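Local coordinates for CurD (Moorea producens 3L, PDB 5KP7), which probably acts as a hydroxymethylglutaryl-CoA synthase-type acyltransferase of the thiolase-like superfamily and binds 4'-phosphopantetheine, at residues 71-75 and 76-80; 431-435 and 436-440; 260-264 and 265-269. The protein carries 3 engineered substitutions. One frame throughout, in Å; residues are numbered along the deposited sequence.

Interaction 1 (71-75 and 76-80); sequences PYEDP and VSYAV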
loop_
_atom_site.group_PDB
_atom_site.type_symbol
_atom_site.label_atom_id
_atom_site.label_comp_id
_atom_site.label_asym_id
_atom_site.label_seq_id
_atom_site.Cartn_x
_atom_site.Cartn_y
_atom_site.Cartn_z
ATOM N N PRO A 71 -16.679 -12.384 5.890
ATOM C CA PRO A 71 -17.918 -11.565 5.940
ATOM C C PRO A 71 -18.214 -10.955 7.311
ATOM O O PRO A 71 -18.797 -9.873 7.398
ATOM C CB PRO A 71 -19.010 -12.536 5.454
ATOM C CG PRO A 71 -18.263 -13.509 4.613
ATOM C CD PRO A 71 -16.923 -13.721 5.288
ATOM N N TYR A 72 -17.679 -11.587 8.358
ATOM C CA TYR A 72 -17.809 -11.095 9.708
ATOM C C TYR A 72 -16.609 -10.257 10.127
ATOM O O TYR A 72 -16.271 -10.179 11.316
ATOM C CB TYR A 72 -18.099 -12.263 10.672
ATOM C CG TYR A 72 -17.185 -13.457 10.530
ATOM C CD1 TYR A 72 -15.872 -13.431 11.031
ATOM C CD2 TYR A 72 -17.596 -14.614 9.849
ATOM C CE1 TYR A 72 -15.040 -14.538 10.898
ATOM C CE2 TYR A 72 -16.755 -15.702 9.713
ATOM C CZ TYR A 72 -15.491 -15.657 10.237
ATOM O OH TYR A 72 -14.683 -16.763 10.102
ATOM N N GLU A 73 -15.961 -9.603 9.154
ATOM C CA GLU A 73 -14.965 -8.591 9.436
ATOM C C GLU A 73 -15.237 -7.416 8.518
ATOM O O GLU A 73 -15.848 -7.564 7.436
ATOM C CB GLU A 73 -13.559 -9.120 9.169
ATOM C CG GLU A 73 -13.182 -10.342 10.004
ATOM C CD GLU A 73 -11.761 -10.750 9.718
ATOM O OE1 GLU A 73 -11.541 -11.395 8.653
ATOM O OE2 GLU A 73 -10.843 -10.396 10.538
ATOM N N ASP A 74 -14.813 -6.243 8.973
ATOM C CA ASP A 74 -14.932 -5.041 8.177
ATOM C C ASP A 74 -13.763 -4.108 8.539
ATOM O O ASP A 74 -12.893 -4.486 9.330
ATOM C CB ASP A 74 -16.355 -4.460 8.328
ATOM C CG ASP A 74 -16.600 -3.779 9.651
ATOM O OD1 ASP A 74 -15.642 -3.644 10.439
ATOM O OD2 ASP A 74 -17.761 -3.358 9.880
ATOM N N PRO A 75 -13.698 -2.903 7.962
ATOM C CA PRO A 75 -12.561 -2.053 8.277
ATOM C C PRO A 75 -12.491 -1.616 9.727
ATOM O O PRO A 75 -11.414 -1.371 10.220
ATOM C CB PRO A 75 -12.716 -0.872 7.312
ATOM C CG PRO A 75 -13.453 -1.456 6.167
ATOM C CD PRO A 75 -14.439 -2.411 6.781
ATOM N N VAL A 76 -13.627 -1.541 10.420
ATOM C CA VAL A 76 -13.640 -1.241 11.851
ATOM C C VAL A 76 -12.994 -2.368 12.643
ATOM O O VAL A 76 -12.141 -2.138 13.487
ATOM C CB VAL A 76 -15.092 -0.984 12.366
ATOM C CG1 VAL A 76 -15.130 -0.848 13.884
ATOM C CG2 VAL A 76 -15.687 0.260 11.703
ATOM N N SER A 77 -13.436 -3.604 12.418
ATOM C CA SER A 77 -12.882 -4.724 13.144
ATOM C C SER A 77 -11.391 -4.904 12.837
ATOM O O SER A 77 -10.610 -5.155 13.758
ATOM C CB SER A 77 -13.709 -6.004 12.928
ATOM O OG SER A 77 -13.524 -6.601 11.674
ATOM N N TYR A 78 -10.990 -4.686 11.578
ATOM C CA TYR A 78 -9.580 -4.729 11.229
ATOM C C TYR A 78 -8.817 -3.661 12.037
ATOM O O TYR A 78 -7.740 -3.943 12.587
ATOM C CB TYR A 78 -9.397 -4.510 9.719
ATOM C CG TYR A 78 -9.229 -5.768 8.921
ATOM C CD1 TYR A 78 -10.265 -6.690 8.787
ATOM C CD2 TYR A 78 -8.022 -6.057 8.278
ATOM C CE1 TYR A 78 -10.090 -7.857 8.039
ATOM C CE2 TYR A 78 -7.857 -7.209 7.542
ATOM C CZ TYR A 78 -8.884 -8.087 7.391
ATOM O OH TYR A 78 -8.646 -9.245 6.655
ATOM N N ALA A 79 -9.354 -2.444 12.057
ATOM C CA ALA A 79 -8.735 -1.334 12.767
ATOM C C ALA A 79 -8.575 -1.580 14.254
ATOM O O ALA A 79 -7.513 -1.303 14.837
ATOM C CB ALA A 79 -9.516 -0.049 12.542
ATOM N N VAL A 80 -9.641 -2.075 14.899
ATOM C CA VAL A 80 -9.591 -2.367 16.315
ATOM C C VAL A 80 -8.554 -3.463 16.612
ATOM O O VAL A 80 -7.798 -3.360 17.572
ATOM C CB VAL A 80 -10.996 -2.704 16.869
ATOM C CG1 VAL A 80 -10.903 -3.240 18.304
ATOM C CG2 VAL A 80 -11.914 -1.481 16.782
HETATM O O HOH W 1 -11.649 -8.475 12.269
HETATM O O HOH W 2 -9.263 -11.742 7.456
#

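Interaction 2 (431-435 and 436-440); sequences KAIKE and FHRKY. With SO4 (sulfate ion), chain C.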
loop_
_atom_site.group_PDB
_atom_site.type_symbol
_atom_site.label_atom_id
_atom_site.label_comp_id
_atom_site.label_asym_id
_atom_site.label_seq_id
_atom_site.Cartn_x
_atom_site.Cartn_y
_atom_site.Cartn_z
ATOM N N LYS A 431 -20.520 -8.791 14.308
ATOM C CA LYS A 431 -21.587 -9.708 14.676
ATOM C C LYS A 431 -22.836 -9.517 13.842
ATOM O O LYS A 431 -23.479 -10.508 13.422
ATOM C CB LYS A 431 -21.954 -9.521 16.157
ATOM C CG LYS A 431 -22.995 -10.474 16.686
ATOM C CD LYS A 431 -23.300 -10.128 18.153
ATOM C CE LYS A 431 -23.747 -11.317 18.944
ATOM N NZ LYS A 431 -24.985 -11.988 18.503
ATOM N N ALA A 432 -23.194 -8.261 13.603
ATOM C CA ALA A 432 -24.463 -7.943 12.954
ATOM C C ALA A 432 -24.486 -6.479 12.563
ATOM O O ALA A 432 -23.721 -5.676 13.095
ATOM C CB ALA A 432 -25.648 -8.222 13.878
ATOM N N ILE A 433 -25.403 -6.158 11.662
ATOM C CA ILE A 433 -25.820 -4.786 11.432
ATOM C C ILE A 433 -27.319 -4.768 11.729
ATOM O O ILE A 433 -28.067 -5.630 11.252
ATOM C CB ILE A 433 -25.532 -4.297 10.004
ATOM C CG1 ILE A 433 -24.053 -4.505 9.656
ATOM C CG2 ILE A 433 -25.905 -2.816 9.862
ATOM C CD1 ILE A 433 -23.696 -4.191 8.214
ATOM N N LYS A 434 -27.749 -3.823 12.548
ATOM C CA LYS A 434 -29.162 -3.725 12.939
ATOM C C LYS A 434 -29.597 -2.299 12.756
ATOM O O LYS A 434 -29.089 -1.391 13.405
ATOM C CB LYS A 434 -29.345 -4.202 14.374
ATOM C CG LYS A 434 -30.821 -4.380 14.705
ATOM C CD LYS A 434 -31.052 -5.205 15.963
ATOM C CE LYS A 434 -30.492 -4.543 17.187
ATOM N NZ LYS A 434 -31.035 -5.241 18.397
ATOM N N GLU A 435 -30.469 -2.083 11.782
ATOM C CA GLU A 435 -30.895 -0.733 11.404
ATOM C C GLU A 435 -29.694 0.195 11.199
ATOM O O GLU A 435 -29.621 1.296 11.742
ATOM C CB GLU A 435 -31.908 -0.167 12.415
ATOM C CG GLU A 435 -33.177 -1.007 12.494
ATOM C CD GLU A 435 -33.907 -1.064 11.157
ATOM O OE1 GLU A 435 -34.343 -0.000 10.701
ATOM O OE2 GLU A 435 -34.085 -2.173 10.592
ATOM N N PHE A 436 -28.769 -0.297 10.371
ATOM C CA PHE A 436 -27.496 0.370 10.023
ATOM C C PHE A 436 -26.463 0.447 11.133
ATOM O O PHE A 436 -25.305 0.820 10.843
ATOM C CB PHE A 436 -27.724 1.774 9.442
ATOM C CG PHE A 436 -28.660 1.818 8.283
ATOM C CD1 PHE A 436 -28.324 1.220 7.081
ATOM C CD2 PHE A 436 -29.873 2.492 8.369
ATOM C CE1 PHE A 436 -29.182 1.287 6.004
ATOM C CE2 PHE A 436 -30.718 2.589 7.279
ATOM C CZ PHE A 436 -30.381 1.978 6.095
ATOM N N HIS A 437 -26.800 0.072 12.363
ATOM C CA HIS A 437 -25.854 0.121 13.476
ATOM C C HIS A 437 -25.026 -1.137 13.485
ATOM O O HIS A 437 -25.578 -2.253 13.555
ATOM C CB HIS A 437 -26.596 0.242 14.816
ATOM C CG HIS A 437 -25.703 0.556 15.977
ATOM N ND1 HIS A 437 -26.030 0.213 17.273
ATOM C CD2 HIS A 437 -24.540 1.241 16.061
ATOM C CE1 HIS A 437 -25.093 0.648 18.106
ATOM N NE2 HIS A 437 -24.187 1.289 17.396
ATOM N N ARG A 438 -23.706 -0.985 13.372
ATOM C CA ARG A 438 -22.817 -2.157 13.362
ATOM C C ARG A 438 -22.522 -2.579 14.783
ATOM O O ARG A 438 -22.209 -1.748 15.643
ATOM C CB ARG A 438 -21.538 -1.871 12.576
ATOM C CG ARG A 438 -21.834 -1.461 11.164
ATOM C CD ARG A 438 -20.700 -1.748 10.189
ATOM N NE ARG A 438 -21.169 -1.485 8.822
ATOM C CZ ARG A 438 -20.664 -2.008 7.731
ATOM N NH1 ARG A 438 -19.640 -2.853 7.779
ATOM N NH2 ARG A 438 -21.216 -1.698 6.552
ATOM N N LYS A 439 -22.654 -3.878 15.029
ATOM C CA LYS A 439 -22.413 -4.465 16.345
ATOM C C LYS A 439 -21.237 -5.404 16.216
ATOM O O LYS A 439 -21.233 -6.260 15.320
ATOM C CB LYS A 439 -23.620 -5.244 16.812
ATOM C CG LYS A 439 -24.954 -4.606 16.503
ATOM C CD LYS A 439 -25.364 -3.390 17.284
ATOM C CE LYS A 439 -26.855 -3.119 16.949
ATOM N NZ LYS A 439 -27.752 -2.174 17.729
ATOM N N TYR A 440 -20.293 -5.267 17.141
ATOM C CA TYR A 440 -19.071 -6.055 17.154
ATOM C C TYR A 440 -18.964 -6.891 18.422
ATOM O O TYR A 440 -19.614 -6.585 19.453
ATOM C CB TYR A 440 -17.832 -5.156 16.968
ATOM C CG TYR A 440 -17.902 -4.336 15.707
ATOM C CD1 TYR A 440 -18.561 -3.122 15.687
ATOM C CD2 TYR A 440 -17.347 -4.805 14.484
ATOM C CE1 TYR A 440 -18.651 -2.378 14.518
ATOM C CE2 TYR A 440 -17.428 -4.059 13.313
ATOM C CZ TYR A 440 -18.084 -2.852 13.325
ATOM O OH TYR A 440 -18.194 -2.129 12.173
HETATM S S SO4 C . -29.257 -3.404 20.685
HETATM O O1 SO4 C . -29.396 -3.475 22.159
HETATM O O2 SO4 C . -30.579 -3.129 20.078
HETATM O O3 SO4 C . -28.310 -2.319 20.339
HETATM O O4 SO4 C . -28.733 -4.690 20.171
HETATM O O HOH W 3 -29.992 -0.845 15.898
#

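Interaction 3 (260-264 and 265-269); sequences EGVDY and RESFD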
loop_
_atom_site.group_PDB
_atom_site.type_symbol
_atom_site.label_atom_id
_atom_site.label_comp_id
_atom_site.label_asym_id
_atom_site.label_seq_id
_atom_site.Cartn_x
_atom_site.Cartn_y
_atom_site.Cartn_z
ATOM N N GLU A 260 18.941 20.251 2.138
ATOM C CA GLU A 260 20.132 20.516 1.332
ATOM C C GLU A 260 21.197 19.429 1.480
ATOM O O GLU A 260 21.554 19.045 2.582
ATOM C CB GLU A 260 20.716 21.895 1.662
ATOM C CG GLU A 260 21.897 22.285 0.775
ATOM C CD GLU A 260 22.496 23.625 1.147
ATOM O OE1 GLU A 260 23.734 23.765 1.025
ATOM O OE2 GLU A 260 21.732 24.533 1.556
ATOM N N GLY A 261 21.677 18.917 0.354
ATOM C CA GLY A 261 22.762 17.934 0.345
ATOM C C GLY A 261 22.309 16.487 0.488
ATOM O O GLY A 261 23.141 15.581 0.533
ATOM N N VAL A 262 21.010 16.239 0.547
ATOM C CA VAL A 262 20.532 14.863 0.654
ATOM C C VAL A 262 20.891 14.069 -0.609
ATOM O O VAL A 262 20.914 14.626 -1.710
ATOM C CB VAL A 262 19.029 14.803 0.968
ATOM C CG1 VAL A 262 18.179 15.165 -0.251
ATOM C CG2 VAL A 262 18.659 13.431 1.501
ATOM N N ASP A 263 21.226 12.796 -0.424
ATOM C CA ASP A 263 21.601 11.894 -1.513
ATOM C C ASP A 263 20.730 10.656 -1.463
ATOM O O ASP A 263 20.585 10.077 -0.402
ATOM C CB ASP A 263 23.078 11.497 -1.395
ATOM C CG ASP A 263 23.544 10.677 -2.575
ATOM O OD1 ASP A 263 24.077 11.293 -3.536
ATOM O OD2 ASP A 263 23.378 9.445 -2.559
ATOM N N TYR A 264 20.161 10.258 -2.599
ATOM C CA TYR A 264 19.193 9.170 -2.621
ATOM C C TYR A 264 19.795 7.824 -2.196
ATOM O O TYR A 264 19.087 7.005 -1.649
ATOM C CB TYR A 264 18.562 9.044 -3.995
ATOM C CG TYR A 264 17.401 8.102 -4.081
ATOM C CD1 TYR A 264 16.147 8.436 -3.532
ATOM C CD2 TYR A 264 17.514 6.905 -4.753
ATOM C CE1 TYR A 264 15.073 7.569 -3.609
ATOM C CE2 TYR A 264 16.439 6.037 -4.853
ATOM C CZ TYR A 264 15.221 6.392 -4.291
ATOM O OH TYR A 264 14.142 5.559 -4.383
ATOM N N ARG A 265 21.085 7.613 -2.448
ATOM C CA ARG A 265 21.760 6.417 -1.935
ATOM C C ARG A 265 22.293 6.632 -0.534
ATOM O O ARG A 265 22.030 5.837 0.354
ATOM C CB ARG A 265 22.904 5.965 -2.840
ATOM C CG ARG A 265 23.574 4.697 -2.313
ATOM C CD ARG A 265 24.381 3.939 -3.352
ATOM N NE ARG A 265 25.106 4.827 -4.241
ATOM C CZ ARG A 265 25.390 4.584 -5.532
ATOM N NH1 ARG A 265 25.019 3.447 -6.150
ATOM N NH2 ARG A 265 26.062 5.499 -6.225
ATOM N N GLU A 266 23.050 7.696 -0.332
ATOM C CA GLU A 266 23.822 7.840 0.906
ATOM C C GLU A 266 23.032 8.242 2.137
ATOM O O GLU A 266 23.435 7.899 3.237
ATOM C CB GLU A 266 24.991 8.832 0.717
ATOM C CG GLU A 266 25.966 8.420 -0.364
ATOM C CD GLU A 266 26.563 7.049 -0.103
ATOM O OE1 GLU A 266 27.121 6.831 1.005
ATOM O OE2 GLU A 266 26.484 6.175 -0.999
ATOM N N SER A 267 21.921 8.962 1.978
ATOM C CA SER A 267 21.206 9.491 3.130
ATOM C C SER A 267 20.202 8.532 3.729
ATOM O O SER A 267 19.731 8.775 4.824
ATOM C CB SER A 267 20.488 10.787 2.752
ATOM O OG SER A 267 21.458 11.721 2.295
ATOM N N PHE A 268 19.828 7.482 2.999
ATOM C CA PHE A 268 18.765 6.576 3.435
ATOM C C PHE A 268 19.338 5.178 3.520
ATOM O O PHE A 268 19.788 4.626 2.526
ATOM C CB PHE A 268 17.562 6.627 2.477
ATOM C CG PHE A 268 17.059 8.012 2.266
ATOM C CD1 PHE A 268 16.349 8.651 3.263
ATOM C CD2 PHE A 268 17.367 8.709 1.102
ATOM C CE1 PHE A 268 15.915 9.948 3.100
ATOM C CE2 PHE A 268 16.955 10.015 0.940
ATOM C CZ PHE A 268 16.215 10.637 1.937
ATOM N N ASP A 269 19.343 4.627 4.718
ATOM C CA ASP A 269 19.736 3.220 4.919
ATOM C C ASP A 269 18.758 2.234 4.337
ATOM O O ASP A 269 19.168 1.161 3.847
ATOM C CB ASP A 269 19.933 2.957 6.395
ATOM C CG ASP A 269 21.012 3.823 6.968
ATOM O OD1 ASP A 269 22.175 3.635 6.570
ATOM O OD2 ASP A 269 20.711 4.733 7.755
#

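Interaction 1 (71-75 and 76-80)
D74 and S77 grip each other at the start of helix 75-89. S77 N points almost straight at D74 OD1, at 3.0 Å with an N-H...O angle of 168°, and meets the oxygen nearly end-on to its C-O bond. In return D74 N donates to S77 OG over 3.0 Å. Both side chains reach these positions because their first torsions (chi1 75° in each) tuck CG or OG between backbone N and carbonyl carbon. This side is close-packed: OD1 also lies 3.3 Å from V76 CB, the D74 and V76 side chains running side by side. The reciprocal pair is a capping box with D74 as N-cap, and the first helical bonds follow it directly, from Y78 N to D74 O and from A79 N to P75 O. The other carboxylate oxygen, OD2, turns to R438 and Y440 of strand 437-442. Replacing D74 by an alanine would be likely to leave S77 N uncapped, and R438 and Y440 without their shared carboxylate. The part around E73 is looser and wet, although still buried. Here the carboxylate stands 39° from the plane of the Y78 ring and comes no closer than 3.6 Å, from OE2 to CE1, while E73 CB lies in plane at the ring edge. Two waters span the remaining distance: one accepts from S77 OG and donates to E73 OE2 (2.7 Å each), the other accepts from Y78 OH and donates to E73 OE1. Direct partners of that carboxylate are Y36 OH at OE2 and L70 N at OE1.

Interaction 2 (431-435 and 436-440)
A tight beta hairpin turns here from strand 428-434 into strand 437-442, K434 and H437 closing its type I' turn with mutual backbone bonds, K434 N to H437 O and H437 N to K434 O, each 2.9 Å. E435 and F436 at the corners have positive phi, as this turn requires. Farther along, K439 N donates to A432 O, while K439 O accepts from both K431 N (2.8 Å) and A432 N (3.3 Å); two residues facing one define a classic beta bulge. I433 and R438 form a non-hydrogen-bonded pair. Their first torsions (chi1 -54° and -58°) set I433 CG1 and R438 CG beside the backbone N, keeping the side chains alongside each other. I433 CD1 sits 3.6 Å above one guanidinium face, offset toward its rim. On the other face of the hairpin, K434 and K439 hold a sulfate, probably from the crystallisation liquor: K434 NZ donates to O2 and O4, K439 NZ to O3 at 2.7 Å. K439 NZ also donates to H437 ND1 (3.0 Å), approaching 22° out of the imidazole plane, and a water joins it to K434 O. Strand 428-434 is flanked on its other edge by strand 408-409. I433 and R438 are buried, R438 reaching D74. Along the outer edge of strand 437-442, R438 N and Y440 N donate to the hydroxyls of Y118 and Y122 of helix 115-123, and the Y440 side chain packs on V76 and S77 of helix 75-89.

Interaction 3 (260-264 and 265-269)
Hydrogen bonds between D263 and the three residues R265, E266 and S267 fold this stretch back on itself. D263 OD2 accepts twice: E266 N meets it on the anti side at 2.9 Å with an N-H...O angle of 167°, whereas R265 N, equally near, comes from above the carboxylate plane at a more bent 132°. CG swung anti to the D263 backbone N (chi1 -174°) brings OD2 within reach of both amides. S267 adds two further bonds: its N donates to D263 O, and its OG accepts from D263 N at 2.9 Å.

Charged partners lie mostly outside the turn. D263 OD1 is salt-bridged to K293, and R265 NH1 to E299; within the turn R265 NE and E266 OE2 make a long salt bridge.

Apolar contact is centred on V262 CG2, which presses tightly on S267 CB (3.4 Å) and touches F268 CZ at 3.7 Å. S267 CB stands over one face of the F268 ring, which packs edge-to-face with F358.

The D263 side-chain oxygen accepting from the N-H groups two and three residues on, and its carbonyl from the one four on, make an Asx motif; it lies in the loop between helix 237-258 and strand 270-273.

Overall arrangement
Interactions 1 and 2 touch, their centres 12 Å apart on the same side of the chain's centre. The polar join is the second carboxylate oxygen of the helix cap: D74 OD2 forms a salt bridge with R438 NH1 at 2.9 Å and a probable hydrogen bond with Y440 OH at 2.6 Å. The hairpin near the C-terminus is thereby fastened to an N-terminal helix start. Interaction 3 is separate, on the opposite side of the chain's centre; its centre is 39 Å from that of interaction 1 and 50 Å from that of interaction 2. All three lie away from the 4'-phosphopantetheine pocket lined by R57, F187, S191, S240 and N320, and are structural contacts.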